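Local atomic coordinates of cytolethal distending toxin protein C (Haemophilus ducreyi, PDB entry 1SR4), a protein that probably binds carbohydrate as a ricin-like lectin subunit of the three-part cytolethal distending toxin, a genotoxin it forms with subunits A and B. Residues Y41-H45 / P149-S153; C76-L80 / H92-N96; C115-H119 / A141-G145. One frame throughout, in Å; residues are numbered along the deposited sequence.

Contact 1. Residues Y41-H45 / P149-S153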
# COMPACT_ATOMS: atom_id res chain seq x y z
N TYR C 41 23.74 -7.57 -6.75
CA TYR C 41 22.59 -6.91 -6.17
C TYR C 41 21.92 -7.63 -5.00
O TYR C 41 21.33 -6.99 -4.12
CB TYR C 41 21.58 -6.50 -7.27
CG TYR C 41 20.82 -7.61 -7.99
CD1 TYR C 41 19.63 -8.11 -7.45
CD2 TYR C 41 21.23 -8.08 -9.24
CE1 TYR C 41 18.86 -9.04 -8.14
CE2 TYR C 41 20.47 -9.02 -9.94
CZ TYR C 41 19.28 -9.49 -9.39
OH TYR C 41 18.49 -10.38 -10.08
N LEU C 42 22.02 -8.96 -4.95
CA LEU C 42 21.40 -9.69 -3.84
C LEU C 42 21.99 -9.29 -2.49
O LEU C 42 21.42 -9.61 -1.44
CB LEU C 42 21.52 -11.21 -4.04
CG LEU C 42 20.64 -11.83 -5.14
CD1 LEU C 42 20.83 -13.34 -5.13
CD2 LEU C 42 19.15 -11.47 -4.92
N SER C 43 23.13 -8.60 -2.50
CA SER C 43 23.73 -8.15 -1.26
C SER C 43 22.91 -7.02 -0.64
O SER C 43 23.15 -6.64 0.51
CB SER C 43 25.17 -7.68 -1.49
OG SER C 43 25.20 -6.54 -2.33
N THR C 44 21.95 -6.48 -1.40
CA THR C 44 21.11 -5.39 -0.89
C THR C 44 19.69 -5.85 -0.59
O THR C 44 18.84 -5.05 -0.16
CB THR C 44 21.00 -4.22 -1.90
OG1 THR C 44 20.33 -4.67 -3.08
CG2 THR C 44 22.38 -3.67 -2.27
N HIS C 45 19.43 -7.15 -0.80
CA HIS C 45 18.11 -7.73 -0.56
C HIS C 45 17.96 -8.44 0.78
O HIS C 45 18.91 -9.05 1.28
CB HIS C 45 17.76 -8.78 -1.64
CG HIS C 45 17.55 -8.22 -3.01
ND1 HIS C 45 16.75 -8.84 -3.95
CD2 HIS C 45 18.05 -7.11 -3.61
CE1 HIS C 45 16.77 -8.15 -5.07
NE2 HIS C 45 17.55 -7.10 -4.90
N PRO C 149 13.23 -4.04 -3.62
CA PRO C 149 14.63 -4.48 -3.63
C PRO C 149 15.44 -3.91 -4.79
O PRO C 149 15.00 -3.94 -5.95
CB PRO C 149 14.50 -5.99 -3.67
CG PRO C 149 13.21 -6.20 -4.46
CD PRO C 149 12.31 -5.17 -3.82
N PHE C 150 16.62 -3.38 -4.47
CA PHE C 150 17.49 -2.80 -5.48
C PHE C 150 17.91 -3.81 -6.55
O PHE C 150 18.21 -4.98 -6.25
CB PHE C 150 18.77 -2.24 -4.84
CG PHE C 150 19.85 -1.91 -5.84
CD1 PHE C 150 19.82 -0.72 -6.56
CD2 PHE C 150 20.86 -2.85 -6.13
CE1 PHE C 150 20.75 -0.45 -7.57
CE2 PHE C 150 21.80 -2.61 -7.14
CZ PHE C 150 21.75 -1.41 -7.87
N GLY C 151 17.97 -3.36 -7.79
CA GLY C 151 18.40 -4.25 -8.85
C GLY C 151 17.50 -4.18 -10.07
O GLY C 151 16.73 -3.23 -10.23
N PRO C 152 17.59 -5.18 -10.95
CA PRO C 152 16.78 -5.22 -12.17
C PRO C 152 15.35 -5.59 -11.84
O PRO C 152 15.05 -6.11 -10.77
CB PRO C 152 17.47 -6.29 -12.99
CG PRO C 152 17.94 -7.26 -11.94
CD PRO C 152 18.50 -6.34 -10.87
N SER C 153 14.45 -5.27 -12.76
CA SER C 153 13.05 -5.61 -12.60
C SER C 153 12.42 -5.46 -13.98
O SER C 153 12.95 -4.77 -14.85
CB SER C 153 12.35 -4.71 -11.56
OG SER C 153 12.16 -3.38 -12.02

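Contact 2. Residues C76-L80 / H92-N96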
# COMPACT_ATOMS: atom_id res chain seq x y z
N CYS C 76 20.46 -13.64 9.36
CA CYS C 76 19.64 -12.45 9.56
C CYS C 76 20.48 -11.24 9.96
O CYS C 76 21.51 -11.38 10.63
CB CYS C 76 18.59 -12.73 10.64
SG CYS C 76 17.16 -13.76 10.14
N PHE C 77 20.03 -10.06 9.55
CA PHE C 77 20.73 -8.83 9.89
C PHE C 77 20.97 -8.74 11.40
O PHE C 77 20.10 -9.08 12.20
CB PHE C 77 19.90 -7.62 9.44
CG PHE C 77 20.40 -6.32 10.00
CD1 PHE C 77 21.48 -5.67 9.40
CD2 PHE C 77 19.85 -5.80 11.16
CE1 PHE C 77 22.00 -4.51 9.96
CE2 PHE C 77 20.37 -4.63 11.74
CZ PHE C 77 21.45 -3.99 11.14
N ALA C 78 22.15 -8.27 11.78
CA ALA C 78 22.49 -8.11 13.20
C ALA C 78 23.72 -7.21 13.37
O ALA C 78 24.49 -7.04 12.43
CB ALA C 78 22.74 -9.49 13.84
N PHE C 79 23.87 -6.62 14.55
CA PHE C 79 25.04 -5.78 14.84
C PHE C 79 26.13 -6.72 15.37
O PHE C 79 26.61 -6.59 16.50
CB PHE C 79 24.70 -4.72 15.88
CG PHE C 79 23.85 -3.59 15.34
CD1 PHE C 79 24.44 -2.45 14.81
CD2 PHE C 79 22.46 -3.72 15.30
CE1 PHE C 79 23.66 -1.43 14.24
CE2 PHE C 79 21.66 -2.72 14.73
CZ PHE C 79 22.26 -1.57 14.20
N LEU C 80 26.49 -7.70 14.56
CA LEU C 80 27.51 -8.68 14.91
C LEU C 80 28.29 -9.03 13.66
O LEU C 80 27.76 -8.93 12.54
CB LEU C 80 26.87 -9.96 15.44
CG LEU C 80 26.30 -10.04 16.85
CD1 LEU C 80 25.61 -11.38 17.00
CD2 LEU C 80 27.42 -9.87 17.89
N HIS C 92 19.84 -10.90 18.99
CA HIS C 92 20.55 -10.00 18.08
C HIS C 92 19.90 -9.84 16.72
O HIS C 92 20.32 -8.98 15.96
CB HIS C 92 21.98 -10.50 17.85
CG HIS C 92 22.83 -10.47 19.09
ND1 HIS C 92 23.34 -9.30 19.61
CD2 HIS C 92 23.22 -11.46 19.92
CE1 HIS C 92 24.00 -9.57 20.72
NE2 HIS C 92 23.95 -10.88 20.93
N THR C 93 18.88 -10.63 16.42
CA THR C 93 18.28 -10.55 15.10
C THR C 93 16.85 -10.07 15.02
O THR C 93 16.37 -9.76 13.93
CB THR C 93 18.35 -11.92 14.40
OG1 THR C 93 17.60 -12.87 15.15
CG2 THR C 93 19.80 -12.39 14.31
N VAL C 94 16.17 -10.01 16.16
CA VAL C 94 14.78 -9.57 16.15
C VAL C 94 14.70 -8.06 16.35
O VAL C 94 15.20 -7.51 17.34
CB VAL C 94 13.94 -10.28 17.21
CG1 VAL C 94 12.51 -9.72 17.23
CG2 VAL C 94 13.91 -11.79 16.91
N PHE C 95 14.10 -7.39 15.37
CA PHE C 95 13.95 -5.95 15.43
C PHE C 95 12.49 -5.57 15.50
O PHE C 95 11.62 -6.43 15.39
CB PHE C 95 14.71 -5.29 14.27
CG PHE C 95 16.20 -5.38 14.44
CD1 PHE C 95 16.89 -4.44 15.21
CD2 PHE C 95 16.90 -6.47 13.94
CE1 PHE C 95 18.24 -4.58 15.49
CE2 PHE C 95 18.26 -6.64 14.22
CZ PHE C 95 18.94 -5.68 15.00
N ASN C 96 12.22 -4.28 15.64
CA ASN C 96 10.87 -3.81 15.89
C ASN C 96 10.47 -2.61 15.02
O ASN C 96 11.00 -1.52 15.20
CB ASN C 96 10.85 -3.47 17.39
CG ASN C 96 9.51 -3.00 17.90
OD1 ASN C 96 8.48 -3.12 17.23
ND2 ASN C 96 9.52 -2.48 19.12
O HOH W 1 17.31 -9.40 11.48
O HOH W 2 22.12 -7.14 16.60

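Contact 3. Residues C115-H119 / A141-G145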
# COMPACT_ATOMS: atom_id res chain seq x y z
N CYS C 115 17.15 2.35 19.40
CA CYS C 115 16.80 2.68 18.01
C CYS C 115 17.99 2.57 17.06
O CYS C 115 19.11 2.91 17.41
CB CYS C 115 16.29 4.13 17.92
SG CYS C 115 14.68 4.54 18.68
N ILE C 116 17.74 2.10 15.84
CA ILE C 116 18.80 2.00 14.85
C ILE C 116 18.86 3.35 14.16
O ILE C 116 17.84 3.85 13.68
CB ILE C 116 18.48 0.93 13.77
CG1 ILE C 116 18.42 -0.45 14.42
CG2 ILE C 116 19.54 0.98 12.65
CD1 ILE C 116 18.20 -1.59 13.42
N THR C 117 20.04 3.95 14.10
CA THR C 117 20.17 5.26 13.47
C THR C 117 21.34 5.27 12.49
O THR C 117 22.22 4.41 12.55
CB THR C 117 20.45 6.38 14.51
OG1 THR C 117 21.70 6.10 15.18
CG2 THR C 117 19.34 6.46 15.53
N SER C 118 21.32 6.23 11.57
CA SER C 118 22.41 6.40 10.62
C SER C 118 22.51 7.90 10.36
O SER C 118 21.64 8.46 9.69
CB SER C 118 22.13 5.66 9.32
OG SER C 118 23.23 5.79 8.44
N HIS C 119 23.55 8.53 10.88
CA HIS C 119 23.76 9.98 10.74
C HIS C 119 24.72 10.38 9.63
O HIS C 119 24.94 11.57 9.40
CB HIS C 119 24.33 10.56 12.05
CG HIS C 119 23.35 10.63 13.17
ND1 HIS C 119 23.12 9.57 14.03
CD2 HIS C 119 22.53 11.63 13.58
CE1 HIS C 119 22.21 9.93 14.93
NE2 HIS C 119 21.84 11.17 14.67
N ALA C 141 17.75 10.77 10.49
CA ALA C 141 18.77 9.84 10.99
C ALA C 141 18.15 8.60 11.65
O ALA C 141 18.76 7.54 11.68
CB ALA C 141 19.72 10.57 11.99
N TYR C 142 16.92 8.75 12.14
CA TYR C 142 16.19 7.67 12.81
C TYR C 142 15.22 6.96 11.89
O TYR C 142 14.61 5.99 12.30
CB TYR C 142 15.35 8.24 13.95
CG TYR C 142 16.13 8.78 15.11
CD1 TYR C 142 16.26 8.03 16.27
CD2 TYR C 142 16.78 10.00 15.02
CE1 TYR C 142 17.03 8.50 17.34
CE2 TYR C 142 17.55 10.48 16.07
CZ TYR C 142 17.67 9.72 17.22
OH TYR C 142 18.43 10.18 18.27
N GLN C 143 15.08 7.46 10.67
CA GLN C 143 14.11 6.95 9.72
C GLN C 143 14.63 5.99 8.68
O GLN C 143 15.69 6.18 8.11
CB GLN C 143 13.45 8.12 9.01
CG GLN C 143 12.79 9.14 9.95
CD GLN C 143 12.12 10.24 9.16
OE1 GLN C 143 11.55 9.98 8.10
NE2 GLN C 143 12.16 11.47 9.67
N TRP C 144 13.81 4.98 8.40
CA TRP C 144 14.14 3.93 7.45
C TRP C 144 13.04 3.70 6.42
O TRP C 144 11.85 3.78 6.72
CB TRP C 144 14.39 2.64 8.23
CG TRP C 144 15.55 2.82 9.14
CD1 TRP C 144 15.54 3.34 10.41
CD2 TRP C 144 16.92 2.64 8.79
NE1 TRP C 144 16.83 3.51 10.86
CE2 TRP C 144 17.70 3.09 9.89
CE3 TRP C 144 17.57 2.15 7.65
CZ2 TRP C 144 19.10 3.06 9.87
CZ3 TRP C 144 18.96 2.13 7.63
CH2 TRP C 144 19.71 2.58 8.73
N GLY C 145 13.45 3.40 5.19
CA GLY C 145 12.48 3.11 4.16
C GLY C 145 12.50 1.61 3.90
O GLY C 145 13.58 1.04 3.71
O HOH W 3 15.13 4.04 14.14

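Contact 1. Residues Y41-H45 / P149-S153
A single 3-10 turn, Tyr41 to Thr44, faces an irregular run of backbone from Pro149 to Ser153, with CA atoms 5.6 Å apart at Tyr41 and Gly151 and 5.7 Å at His45 and Pro149. The turn closes with Thr44 N donating to Tyr41 O (2.8 Å); Thr44 OG1 donates to that same oxygen, Tyr41 O, at 2.7 Å. Gly151, at phi 134° and psi -164°, lies so close under Tyr41 that a CB here would collide with Tyr41 CD1. In this beta-trefoil the turn leads into strand 46-50, while 149-153 is part of the tail that follows strand 144-147 and runs along subunit A, whose Gln66 bonds to Gly151 O. One direct hydrogen bond joins the two segments: His45 NE2 donates to Phe150 O at 2.6 Å, and ND1 of the same imidazole pairs with Arg19. Pro149 CB sits over the His45 ring, 3.4 Å from its centroid, and Pro152 CD lies over one face of the Tyr41 ring in a second CH-pi contact, 3.5 Å from that centroid. The Phe150 side chain packs against the turn, its CD2 3.9 Å from Tyr41 CB and its CB 3.4 Å from Thr44 OG1.

Contact 2. Residues C76-L80 / H92-N96
In this beta-trefoil, of the ricin-like type by family, the end of strand 75-77 and the loop after it fold against helix 90-93 and strand 95-99, the second and last strands of what is probably one repeat. Three phenylalanine rings meet. Phe77, with chi1 in the t well, swings its ring so that CD2 comes 3.5 Å from Phe95 CE2; Phe95 adopts m and points its CB at the other segment. The two rings meet obliquely, centroids 5.3 Å apart and planes at 54°. Phe79, at the centre of an inverse gamma turn, also takes m, which brings its CE2 to 4.0 Å from Phe95 CE1. Ile116 touches all three rings. Thr93 takes p, and its CB packs 3.9 Å from Cys76 CB while its hydroxyl bonds outside the contact, with Gln67 among its partners. Cys76 is tied by a disulfide to Cys87. No direct hydrogen bond crosses between the segments; water does the work instead. Water 1 donates to Phe77 O (2.9 Å) and Thr93 O (2.6 Å), and water 2 takes a bond from Phe79 N and gives one to His92 O, both 2.7 Å. At the exposed end Leu80, in mt, lays CD1 over one face of the His92 ring, 3.9 Å from its centroid.

Contact 3. Residues C115-H119 / A141-G145
Two direct hydrogen bonds hold these segments together, and both use backbone oxygens as acceptors. Ser118 N donates to Ala141 O at 2.9 Å, and the indole Trp144 NE1 donates to Ile116 O at 3.0 Å, so the polar edge of a large buried side chain is satisfied by a main-chain carbonyl. Water 3 sits 2.8 Å from Ile116 O and 2.7 Å from Tyr142 O, so a water joins these two carbonyls. Ala141 O also receives a CA-H...O contact from Thr117 CA at 3.2 Å. Ser118 O is less well served: it is buried without a hydrogen-bond partner, and Ala141 CA, 3.4 Å from Ser118 O, offers it a CA-H...O contact. The hydroxyls of Thr117 and Ser118 are satisfied elsewhere, Thr117 OG1 by Glu127 OE2 and Ser118 OG by Asp123 O.

Around this polar core the side chains pack closely. Thr117 CG2 lies over one face of the Tyr142 ring, 3.8 Å from its centroid, and Ala141 CB over the His119 ring at 3.6 Å from that centroid, both CH-pi contacts; Ile116 CG2 touches Trp144 CZ2 at 3.5 Å. Trp144 meets Ile116 as Phe95 meets Phe77, and a water likewise links the carbonyls of Phe77 and Thr93, consistent with the repeated units of a beta-trefoil. Strand 115-117 pairs with 125-127 and is fastened by the Cys115-Cys129 disulfide; Trp144, in strand 144-147, packs on Leu22 and Ser24 of strand 19-24 and on Ile107 of strand 105-109.

From the N terminus, residues 41-45 come first and wait for their partner until near the end of the fold. Contact 2 then opens at 76-80 and closes at 92-96, a short loop across one trefoil repeat; contact 3 opens at 115-119 and closes at 141-145 in the next, so these two stand in series, each setting a strand against a helical turn and the strand after it. Contact 1 closes last, at 149-153, and both others nest inside its loop without crossing. Contacts 2 and 3 meet at the core, where Phe95 CD1 lies 3.6 Å from Ile116 CD1, whereas contact 1, centred about 20 Å from contact 2's centre, joins the tail to an early loop beside subunit A.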